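Long-range contacts in histone deacetylase complex subunit SAP18 (Mus musculus, PDB 4A6Q), which enhances transcriptional repression by the SIN3-HDAC1 complex and serves as an auxiliary component of the exon junction complex left on spliced mRNAs: residues L30-N36 against Y132-I137; W61-K67 against D117-Q123; G84-A90 against E105-S111. One frame throughout, in Å; residues are numbered along the deposited sequence. Where two conformers were deposited one is given.

Interaction 1 (L30-N36 against Y132-I137). With IPA (isopropyl alcohol), chain B.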
loop_
_atom_site.group_PDB
_atom_site.type_symbol
_atom_site.label_atom_id
_atom_site.label_comp_id
_atom_site.label_asym_id
_atom_site.label_seq_id
_atom_site.Cartn_x
_atom_site.Cartn_y
_atom_site.Cartn_z
ATOM N N LEU A 30 9.804 0.881 -4.470
ATOM C CA LEU A 30 8.367 1.139 -4.311
ATOM C C LEU A 30 8.047 2.545 -4.834
ATOM O O LEU A 30 8.671 3.496 -4.430
ATOM C CB LEU A 30 8.043 1.070 -2.828
ATOM C CG LEU A 30 6.597 1.380 -2.398
ATOM C CD1 LEU A 30 5.674 0.313 -2.972
ATOM C CD2 LEU A 30 6.483 1.487 -0.895
ATOM N N ARG A 31 7.071 2.644 -5.732
ATOM C CA ARG A 31 6.643 3.940 -6.289
ATOM C C ARG A 31 5.358 4.359 -5.579
ATOM O O ARG A 31 4.349 3.636 -5.620
ATOM C CB ARG A 31 6.413 3.802 -7.796
ATOM C CG ARG A 31 7.706 3.354 -8.557
ATOM C CD ARG A 31 7.448 3.158 -10.048
ATOM N NE ARG A 31 7.183 4.428 -10.713
ATOM C CZ ARG A 31 6.883 4.559 -12.000
ATOM N NH1 ARG A 31 6.794 3.486 -12.789
ATOM N NH2 ARG A 31 6.645 5.767 -12.496
ATOM N N VAL A 32 5.425 5.490 -4.884
ATOM C CA VAL A 32 4.316 5.961 -4.047
ATOM C C VAL A 32 3.777 7.253 -4.626
ATOM O O VAL A 32 4.534 8.178 -4.909
ATOM C CB VAL A 32 4.839 6.251 -2.634
ATOM C CG1 VAL A 32 3.711 6.751 -1.734
ATOM C CG2 VAL A 32 5.453 4.983 -2.040
ATOM N N PHE A 33 2.470 7.291 -4.851
ATOM C CA PHE A 33 1.817 8.477 -5.335
ATOM C C PHE A 33 0.966 8.982 -4.200
ATOM O O PHE A 33 0.501 8.183 -3.390
ATOM C CB PHE A 33 0.977 8.121 -6.564
ATOM C CG PHE A 33 1.818 7.578 -7.702
ATOM C CD1 PHE A 33 2.102 6.227 -7.793
ATOM C CD2 PHE A 33 2.362 8.438 -8.651
ATOM C CE1 PHE A 33 2.892 5.733 -8.809
ATOM C CE2 PHE A 33 3.141 7.952 -9.685
ATOM C CZ PHE A 33 3.435 6.595 -9.745
ATOM N N THR A 34 0.811 10.290 -4.131
ATOM C CA THR A 34 0.077 10.882 -3.004
ATOM C C THR A 34 -0.923 11.916 -3.504
ATOM O O THR A 34 -0.746 12.516 -4.566
ATOM C CB THR A 34 1.018 11.546 -1.929
ATOM O OG1 THR A 34 1.827 12.566 -2.538
ATOM C CG2 THR A 34 1.959 10.512 -1.284
ATOM N N THR A 35 -1.986 12.111 -2.728
ATOM C CA THR A 35 -2.925 13.196 -3.005
ATOM C C THR A 35 -3.177 14.015 -1.759
ATOM O O THR A 35 -2.933 13.557 -0.638
ATOM C CB THR A 35 -4.310 12.693 -3.494
ATOM O OG1 THR A 35 -5.012 12.078 -2.391
ATOM C CG2 THR A 35 -4.171 11.701 -4.618
ATOM N N ASN A 36 -3.684 15.235 -1.977
ATOM C CA ASN A 36 -4.194 16.058 -0.860
ATOM C C ASN A 36 -5.581 16.638 -1.109
ATOM O O ASN A 36 -5.965 17.619 -0.480
ATOM C CB ASN A 36 -3.184 17.138 -0.453
ATOM C CG ASN A 36 -2.897 18.148 -1.564
ATOM O OD1 ASN A 36 -3.467 18.100 -2.654
ATOM N ND2 ASN A 36 -1.997 19.080 -1.276
ATOM N N TYR A 132 1.707 -0.104 -7.780
ATOM C CA TYR A 132 1.978 1.216 -7.176
ATOM C C TYR A 132 1.256 1.351 -5.851
ATOM O O TYR A 132 0.250 0.652 -5.599
ATOM C CB TYR A 132 1.527 2.352 -8.100
ATOM C CG TYR A 132 1.978 2.186 -9.538
ATOM C CD1 TYR A 132 3.314 2.078 -9.839
ATOM C CD2 TYR A 132 1.062 2.178 -10.571
ATOM C CE1 TYR A 132 3.750 1.928 -11.159
ATOM C CE2 TYR A 132 1.483 2.032 -11.876
ATOM C CZ TYR A 132 2.827 1.923 -12.160
ATOM O OH TYR A 132 3.272 1.775 -13.473
ATOM N N LEU A 133 1.776 2.214 -4.979
ATOM C CA LEU A 133 1.054 2.541 -3.741
ATOM C C LEU A 133 0.499 3.946 -3.828
ATOM O O LEU A 133 1.195 4.863 -4.251
ATOM C CB LEU A 133 2.028 2.454 -2.570
ATOM C CG LEU A 133 1.427 2.365 -1.178
ATOM C CD1 LEU A 133 0.664 1.030 -0.980
ATOM C CD2 LEU A 133 2.595 2.458 -0.180
ATOM N N ASP A 134 -0.778 4.126 -3.469
ATOM C CA ASP A 134 -1.389 5.460 -3.549
ATOM C C ASP A 134 -1.802 5.852 -2.145
ATOM O O ASP A 134 -2.464 5.077 -1.456
ATOM C CB ASP A 134 -2.635 5.412 -4.451
ATOM C CG ASP A 134 -3.039 6.773 -4.952
ATOM O OD1 ASP A 134 -2.263 7.395 -5.684
ATOM O OD2 ASP A 134 -4.167 7.229 -4.671
ATOM N N ILE A 135 -1.421 7.036 -1.702
ATOM C CA ILE A 135 -1.771 7.466 -0.346
ATOM C C ILE A 135 -2.535 8.773 -0.410
ATOM O O ILE A 135 -2.016 9.776 -0.877
ATOM C CB ILE A 135 -0.517 7.660 0.532
ATOM C CG1 ILE A 135 0.395 6.440 0.442
ATOM C CG2 ILE A 135 -0.934 7.985 1.978
ATOM C CD1 ILE A 135 1.702 6.648 1.216
ATOM N N ALA A 136 -3.780 8.758 0.053
ATOM C CA ALA A 136 -4.575 9.966 0.112
ATOM C C ALA A 136 -4.389 10.554 1.514
ATOM O O ALA A 136 -4.719 9.898 2.511
ATOM C CB ALA A 136 -6.048 9.644 -0.142
ATOM N N ILE A 137 -3.834 11.758 1.590
ATOM C CA ILE A 137 -3.513 12.359 2.891
ATOM C C ILE A 137 -4.568 13.421 3.156
ATOM O O ILE A 137 -4.847 14.256 2.288
ATOM C CB ILE A 137 -2.124 12.988 2.868
ATOM C CG1 ILE A 137 -1.084 11.940 2.448
ATOM C CG2 ILE A 137 -1.759 13.553 4.270
ATOM C CD1 ILE A 137 0.334 12.500 2.254
HETATM C C1 IPA B . 1.176 15.410 -0.472
HETATM C C2 IPA B . 0.692 15.987 -1.798
HETATM C C3 IPA B . 1.845 16.741 -2.451
HETATM O O2 IPA B . 0.276 14.946 -2.666
HETATM O O HOH W 1 -6.088 13.322 -0.078
HETATM O O HOH W 2 -6.466 16.722 2.020
#
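Phe33 (chi1 -61°) and Tyr132 (chi1 -47°) both carry CG beside the backbone N, which swings the two rings together: the edge of Phe33 meets the face of Tyr132, planes at 82°, with Phe33 CE1 3.7 Å from Tyr132 CB. Phe46 adds a third ring. Arg31 runs alongside Tyr132, NH1 3.8 Å from CE1, while its NE forms a salt bridge with Glu55. The strands are parallel, and five backbone bonds join them, from Leu133 N to Arg31 O through to Ile137 N to Thr35 O. On the face of Val32, Leu133 and Ile135, Val32 CG1 touches Ile135 CD1 at 3.6 Å, and Leu69 and Val73 of helix 66-76 pack against the leucine and isoleucine. At the far end one water donates to Ile137 O and to Thr35 OG1, which also hydrogen-bonds Arg39 O; Thr34 OG1 hydrogen-bonds O2 of an isopropyl alcohol, probably from the crystallisation liquor, at 2.8 Å. Under the helix of this ubiquitin-like fold the contact is thus hydrocarbon, with Thr34 at its end; the other face sets Asp134 OD1 3.4 Å from Phe33 CB, in a buried carboxylate that His40 and His41 hydrogen-bond, probably favouring its ionised form.

Interaction 2 (W61-K67 against D117-Q123)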
loop_
_atom_site.group_PDB
_atom_site.type_symbol
_atom_site.label_atom_id
_atom_site.label_comp_id
_atom_site.label_asym_id
_atom_site.label_seq_id
_atom_site.Cartn_x
_atom_site.Cartn_y
_atom_site.Cartn_z
ATOM N N TRP A 61 11.140 -3.352 1.691
ATOM C CA TRP A 61 11.002 -4.805 1.627
ATOM C C TRP A 61 9.523 -5.208 1.752
ATOM O O TRP A 61 8.678 -4.369 2.041
ATOM C CB TRP A 61 11.821 -5.476 2.728
ATOM C CG TRP A 61 13.308 -5.304 2.564
ATOM C CD1 TRP A 61 14.194 -6.176 1.942
ATOM C CD2 TRP A 61 14.084 -4.196 3.015
ATOM N NE1 TRP A 61 15.468 -5.647 1.993
ATOM C CE2 TRP A 61 15.427 -4.440 2.646
ATOM C CE3 TRP A 61 13.778 -3.015 3.715
ATOM C CZ2 TRP A 61 16.460 -3.550 2.949
ATOM C CZ3 TRP A 61 14.789 -2.143 4.002
ATOM C CH2 TRP A 61 16.118 -2.403 3.619
HETATM N N MSE A 62 9.206 -6.479 1.504
HETATM C CA MSE A 62 7.812 -6.954 1.506
HETATM C C MSE A 62 7.145 -6.893 2.874
HETATM O O MSE A 62 5.927 -6.974 2.950
HETATM C CB MSE A 62 7.724 -8.387 0.942
HETATM C CG MSE A 62 8.108 -8.486 -0.504
HETATM SE SE MSE A 62 6.770 -7.599 -1.563
HETATM C CE MSE A 62 5.163 -8.497 -0.969
ATOM N N ASP A 63 7.932 -6.774 3.937
ATOM C CA ASP A 63 7.367 -6.621 5.295
ATOM C C ASP A 63 7.324 -5.177 5.757
ATOM O O ASP A 63 7.132 -4.907 6.961
ATOM C CB ASP A 63 8.068 -7.570 6.308
ATOM C CG ASP A 63 9.527 -7.205 6.580
ATOM O OD1 ASP A 63 10.102 -6.361 5.838
ATOM O OD2 ASP A 63 10.099 -7.772 7.536
ATOM N N ALA A 64 7.474 -4.241 4.816
ATOM C CA ALA A 64 7.241 -2.841 5.136
ATOM C C ALA A 64 5.807 -2.664 5.691
ATOM O O ALA A 64 4.842 -3.168 5.112
ATOM C CB ALA A 64 7.423 -1.985 3.908
ATOM N N THR A 65 5.687 -1.898 6.775
ATOM C CA THR A 65 4.364 -1.610 7.395
ATOM C C THR A 65 3.858 -0.241 7.005
ATOM O O THR A 65 4.624 0.632 6.565
ATOM C CB THR A 65 4.433 -1.641 8.918
ATOM O OG1 THR A 65 5.273 -0.577 9.378
ATOM C CG2 THR A 65 5.005 -2.992 9.394
ATOM N N LEU A 66 2.552 -0.047 7.157
ATOM C CA LEU A 66 2.016 1.272 6.836
ATOM C C LEU A 66 2.700 2.388 7.649
ATOM O O LEU A 66 2.974 3.491 7.108
ATOM C CB LEU A 66 0.492 1.322 7.046
ATOM C CG LEU A 66 -0.292 0.333 6.206
ATOM C CD1 LEU A 66 -1.765 0.661 6.330
ATOM C CD2 LEU A 66 0.148 0.306 4.738
ATOM N N LYS A 67 2.975 2.165 8.936
ATOM C CA LYS A 67 3.638 3.175 9.772
ATOM C C LYS A 67 5.055 3.493 9.316
ATOM O O LYS A 67 5.501 4.639 9.301
ATOM C CB LYS A 67 3.695 2.724 11.240
ATOM C CG LYS A 67 2.607 3.249 12.153
ATOM C CD LYS A 67 2.343 4.758 12.076
ATOM C CE LYS A 67 1.301 5.142 13.124
ATOM N NZ LYS A 67 1.027 6.611 13.231
ATOM N N ASP A 117 -4.199 -0.650 11.867
ATOM C CA ASP A 117 -3.523 -1.032 10.610
ATOM C C ASP A 117 -2.048 -0.649 10.630
ATOM O O ASP A 117 -1.363 -0.789 9.611
ATOM C CB ASP A 117 -4.159 -0.387 9.367
ATOM C CG ASP A 117 -5.608 -0.746 9.181
ATOM O OD1 ASP A 117 -6.015 -1.847 9.615
ATOM O OD2 ASP A 117 -6.333 0.081 8.582
ATOM N N ASP A 118 -1.535 -0.167 11.768
ATOM C CA ASP A 118 -0.170 0.347 11.798
ATOM C C ASP A 118 0.869 -0.689 11.349
ATOM O O ASP A 118 1.869 -0.332 10.697
ATOM C CB ASP A 118 0.203 0.810 13.204
ATOM C CG ASP A 118 -0.519 2.064 13.610
ATOM O OD1 ASP A 118 -1.292 2.623 12.815
ATOM O OD2 ASP A 118 -0.254 2.492 14.751
ATOM N N SER A 119 0.640 -1.938 11.722
ATOM C CA SER A 119 1.595 -3.009 11.418
ATOM C C SER A 119 1.223 -3.805 10.171
ATOM O O SER A 119 1.814 -4.864 9.893
ATOM C CB SER A 119 1.692 -3.973 12.600
ATOM O OG SER A 119 0.478 -4.679 12.752
HETATM N N MSE A 120 0.224 -3.347 9.441
HETATM C CA MSE A 120 -0.126 -3.988 8.197
HETATM C C MSE A 120 1.003 -3.894 7.175
HETATM O O MSE A 120 1.516 -2.815 6.893
HETATM C CB MSE A 120 -1.400 -3.363 7.623
HETATM C CG MSE A 120 -1.747 -3.914 6.257
HETATM SE SE MSE A 120 -3.322 -3.074 5.563
HETATM C CE MSE A 120 -4.590 -3.838 6.766
ATOM N N THR A 121 1.361 -5.034 6.585
ATOM C CA THR A 121 2.493 -5.073 5.675
ATOM C C THR A 121 2.087 -5.188 4.231
ATOM O O THR A 121 0.976 -5.632 3.884
ATOM C CB THR A 121 3.362 -6.316 5.944
ATOM O OG1 THR A 121 2.576 -7.476 5.753
ATOM C CG2 THR A 121 3.924 -6.305 7.366
ATOM N N LEU A 122 3.003 -4.780 3.356
ATOM C CA LEU A 122 2.783 -5.000 1.929
ATOM C C LEU A 122 2.475 -6.464 1.610
ATOM O O LEU A 122 1.517 -6.768 0.865
ATOM C CB LEU A 122 3.987 -4.519 1.119
ATOM C CG LEU A 122 4.318 -3.025 1.201
ATOM C CD1 LEU A 122 5.642 -2.784 0.489
ATOM C CD2 LEU A 122 3.251 -2.121 0.606
ATOM N N GLN A 123 3.244 -7.382 2.165
ATOM C CA GLN A 123 3.014 -8.798 1.848
ATOM C C GLN A 123 1.644 -9.331 2.302
ATOM O O GLN A 123 1.040 -10.170 1.610
ATOM C CB GLN A 123 4.168 -9.669 2.345
ATOM C CG GLN A 123 4.289 -9.682 3.864
ATOM C CD GLN A 123 5.524 -10.357 4.373
ATOM O OE1 GLN A 123 6.376 -10.806 3.586
ATOM N NE2 GLN A 123 5.650 -10.425 5.700
HETATM O O HOH W 3 -2.064 5.180 13.227
#
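Met62 O receives Gln123 N at 2.8 Å, and the Gln123 side chain folds back over the same carbonyl, because chi1 of 65° sets CG between its own backbone N and carbonyl carbon; CG ends 3.3 Å from Met62 O. The selenomethionine methyl, Met62 CE, closes over Gln123 CB. The tight middle of the contact is backbone against backbone. Leu122 N bonds Ala64 O and Leu66 N bonds Met120 O, both at 3.0 Å and with the donors close to the carbonyl axis, though the Leu66 bond is bent at its hydrogen; between them lies a single bridge of Thr65 with Thr121. Leucines fill in beside these bonds: Leu122 CD1 meets Ala64 CB at 3.9 Å, and Leu66 CG lies against Met120 CB. The Lys67-Asp118 end is looser. Lys67 N reaches Asp118 O at 3.2 Å, in the carbonyl plane on a lone pair, and the two side chains run alongside each other, CE over the carboxylate. Their charged ends stay 4.6 Å apart, NZ to OD2; a water lies 2.7 Å from Asp118 OD1 and is held only weakly by NZ, which bonds Met110 O, while OD2 takes Gly115 N. Two largely loop segments, each containing a type I turn, thus pair where the chain enters helix 66-76 of the ubiquitin-like fold, with Thr65 OG1 as N-cap on Glu68 N.

Interaction 3 (G84-A90 against E105-S111)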
loop_
_atom_site.group_PDB
_atom_site.type_symbol
_atom_site.label_atom_id
_atom_site.label_comp_id
_atom_site.label_asym_id
_atom_site.label_seq_id
_atom_site.Cartn_x
_atom_site.Cartn_y
_atom_site.Cartn_z
ATOM N N GLY A 84 -3.024 13.796 14.093
ATOM C CA GLY A 84 -4.347 13.622 13.536
ATOM C C GLY A 84 -4.420 13.512 12.028
ATOM O O GLY A 84 -5.488 13.196 11.500
ATOM N N THR A 85 -3.334 13.846 11.340
ATOM C CA THR A 85 -3.320 13.739 9.882
ATOM C C THR A 85 -3.584 12.293 9.496
ATOM O O THR A 85 -3.018 11.387 10.079
ATOM C CB THR A 85 -1.953 14.203 9.329
ATOM O OG1 THR A 85 -1.780 15.592 9.655
ATOM C CG2 THR A 85 -1.935 14.063 7.814
ATOM N N HIS A 86 -4.451 12.088 8.498
ATOM C CA HIS A 86 -4.907 10.756 8.130
ATOM C C HIS A 86 -4.285 10.323 6.810
ATOM O O HIS A 86 -4.231 11.083 5.851
ATOM C CB HIS A 86 -6.432 10.809 7.991
ATOM C CG HIS A 86 -7.094 9.485 7.793
ATOM N ND1 HIS A 86 -7.356 8.949 6.548
ATOM C CD2 HIS A 86 -7.653 8.630 8.688
ATOM C CE1 HIS A 86 -7.991 7.795 6.689
ATOM N NE2 HIS A 86 -8.198 7.590 7.976
ATOM N N PHE A 87 -3.743 9.112 6.813
ATOM C CA PHE A 87 -3.148 8.537 5.606
ATOM C C PHE A 87 -3.920 7.319 5.154
ATOM O O PHE A 87 -3.956 6.311 5.861
ATOM C CB PHE A 87 -1.717 8.108 5.928
ATOM C CG PHE A 87 -0.820 9.232 6.363
ATOM C CD1 PHE A 87 -0.840 9.683 7.695
ATOM C CD2 PHE A 87 0.060 9.827 5.461
ATOM C CE1 PHE A 87 0.018 10.713 8.102
ATOM C CE2 PHE A 87 0.910 10.845 5.863
ATOM C CZ PHE A 87 0.880 11.301 7.187
ATOM N N ASN A 88 -4.566 7.398 3.990
ATOM C CA ASN A 88 -5.359 6.291 3.494
ATOM C C ASN A 88 -4.620 5.601 2.366
ATOM O O ASN A 88 -4.337 6.212 1.349
ATOM C CB ASN A 88 -6.690 6.827 2.955
ATOM C CG ASN A 88 -7.709 5.738 2.714
ATOM O OD1 ASN A 88 -7.602 4.941 1.779
ATOM N ND2 ASN A 88 -8.750 5.738 3.530
ATOM N N PHE A 89 -4.267 4.338 2.576
ATOM C CA PHE A 89 -3.435 3.605 1.594
ATOM C C PHE A 89 -4.268 2.723 0.665
ATOM O O PHE A 89 -5.196 2.019 1.124
ATOM C CB PHE A 89 -2.481 2.651 2.322
ATOM C CG PHE A 89 -1.318 3.305 3.011
ATOM C CD1 PHE A 89 -1.487 3.986 4.209
ATOM C CD2 PHE A 89 -0.031 3.188 2.470
ATOM C CE1 PHE A 89 -0.382 4.551 4.877
ATOM C CE2 PHE A 89 1.071 3.754 3.147
ATOM C CZ PHE A 89 0.879 4.431 4.325
ATOM N N ALA A 90 -3.864 2.674 -0.602
ATOM C CA ALA A 90 -4.465 1.779 -1.573
ATOM C C ALA A 90 -3.372 1.221 -2.471
ATOM O O ALA A 90 -2.384 1.906 -2.709
ATOM C CB ALA A 90 -5.485 2.514 -2.423
ATOM N N GLU A 105 -8.336 -0.327 -1.765
ATOM C CA GLU A 105 -7.992 0.314 -0.502
ATOM C C GLU A 105 -7.582 -0.746 0.498
ATOM O O GLU A 105 -8.254 -1.772 0.628
ATOM C CB GLU A 105 -9.196 1.092 0.041
ATOM C CG GLU A 105 -8.889 1.883 1.319
ATOM C CD GLU A 105 -9.130 1.088 2.603
ATOM O OE1 GLU A 105 -9.729 -0.004 2.549
ATOM O OE2 GLU A 105 -8.729 1.563 3.689
ATOM N N ILE A 106 -6.484 -0.509 1.230
ATOM C CA ILE A 106 -6.004 -1.528 2.165
ATOM C C ILE A 106 -6.061 -1.149 3.659
ATOM O O ILE A 106 -6.291 -2.011 4.502
ATOM C CB ILE A 106 -4.546 -2.048 1.846
ATOM C CG1 ILE A 106 -3.534 -0.906 1.788
ATOM C CG2 ILE A 106 -4.545 -2.789 0.504
ATOM C CD1 ILE A 106 -2.048 -1.393 1.702
ATOM N N GLY A 107 -5.891 0.110 3.985
ATOM C CA GLY A 107 -5.802 0.471 5.405
ATOM C C GLY A 107 -5.394 1.900 5.595
ATOM O O GLY A 107 -5.103 2.622 4.640
ATOM N N SER A 108 -5.371 2.360 6.861
ATOM C CA SER A 108 -5.021 3.752 7.121
ATOM C C SER A 108 -4.278 3.896 8.427
ATOM O O SER A 108 -4.327 3.014 9.294
ATOM C CB SER A 108 -6.250 4.667 7.154
ATOM O OG SER A 108 -7.124 4.279 8.184
ATOM N N THR A 109 -3.578 5.004 8.531
ATOM C CA THR A 109 -2.868 5.355 9.756
ATOM C C THR A 109 -3.118 6.839 10.050
ATOM O O THR A 109 -3.648 7.581 9.225
ATOM C CB THR A 109 -1.361 5.181 9.622
ATOM O OG1 THR A 109 -0.870 6.040 8.596
ATOM C CG2 THR A 109 -0.949 3.747 9.321
HETATM N N MSE A 110 -2.733 7.268 11.256
HETATM C CA MSE A 110 -2.901 8.645 11.655
HETATM C C MSE A 110 -1.681 9.119 12.430
HETATM O O MSE A 110 -1.169 8.406 13.287
HETATM C CB MSE A 110 -4.139 8.750 12.526
HETATM C CG MSE A 110 -4.306 10.080 13.105
HETATM SE SE MSE A 110 -6.011 10.102 13.918
HETATM C CE MSE A 110 -7.095 10.341 12.304
ATOM N N SER A 111 -1.208 10.314 12.105
ATOM C CA SER A 111 -0.062 10.889 12.801
ATOM C C SER A 111 -0.298 11.017 14.292
ATOM O O SER A 111 -1.282 11.598 14.703
ATOM C CB SER A 111 0.243 12.274 12.241
ATOM O OG SER A 111 0.801 12.149 10.960
#
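Glu105 starts the contact beside Asn88 and Ala90. In the conformer given, its CG lies 3.3 Å from Asn88 OD1, an oxygen that His40 hydrogen-bonds. Next, Ile106 N donates to Phe89 O at 2.8 Å, and Gly107 O accepts Phe89 N almost straight on; with both residues facing Phe89, this is a classic beta bulge. Ile106 takes the less common chi1 of 56°, with CG1 between backbone N and carbonyl carbon, and so lays CG1 3.7 Å from Phe89 CB. Ser108 returns to the face of His86 and Asn88, where its CB, again in the conformer given, comes within 3.6 Å of His86 NE2. Thr109 forms a hydrogen-bonded pair with Phe87, each N to the other's O, the one from Phe87 N running at 177°. Thr109 OG1 sits 3.5 Å from Phe87 CB, and its carbonyl O lies over one face of the His86 ring. Met110, a selenomethionine, stretches out until its bend at chi3, bringing CE of the given conformer to the edge of the imidazole and 3.4 Å from Gly84 O. Ser111 closes the pairing: its N bonds Thr85 O, its O receives Gly84 N, and its OG, in one of two conformers, meets the edge of the Phe87 ring in plane while hydrogen-bonding Ala80 O. Phe87, Phe89 and Thr109 share the side from which helix 66-76 packs on Phe89 and Thr109; His86, Asn88, Ser108 and Glu105, with Ala90 and Met110, occupy the reverse. Six backbone bonds join the two segments of this hairpin, and because the bulge turns both Ile106 and Gly107 to Phe89, the bonds to Phe89 N and O survive the register shift.

Interactions 1 and 3 belong to one mixed sheet, in which strand 132-138 pairs in parallel with 28-35 and antiparallel with 86-94. Their centres are 11 Å apart, and backbone contacts join them: Asp134 N to Ala90 O at 2.8 Å and Asn88 N to Ala136 O at 2.9 Å. Interaction 2 lies beside the edge strand 101-110, its centre 12 Å from that of interaction 3; Asp117 OD2 reaches Ser108 N at 3.0 Å. Helix 66-76, which starts in interaction 2, packs on both sheet contacts. Isopropyl alcohol sits at interaction 1, and the Ile106 side chain of interaction 3 is about 5 Å from a bound 2-methyl-2,4-pentanediol, both probably from the crystallisation liquor.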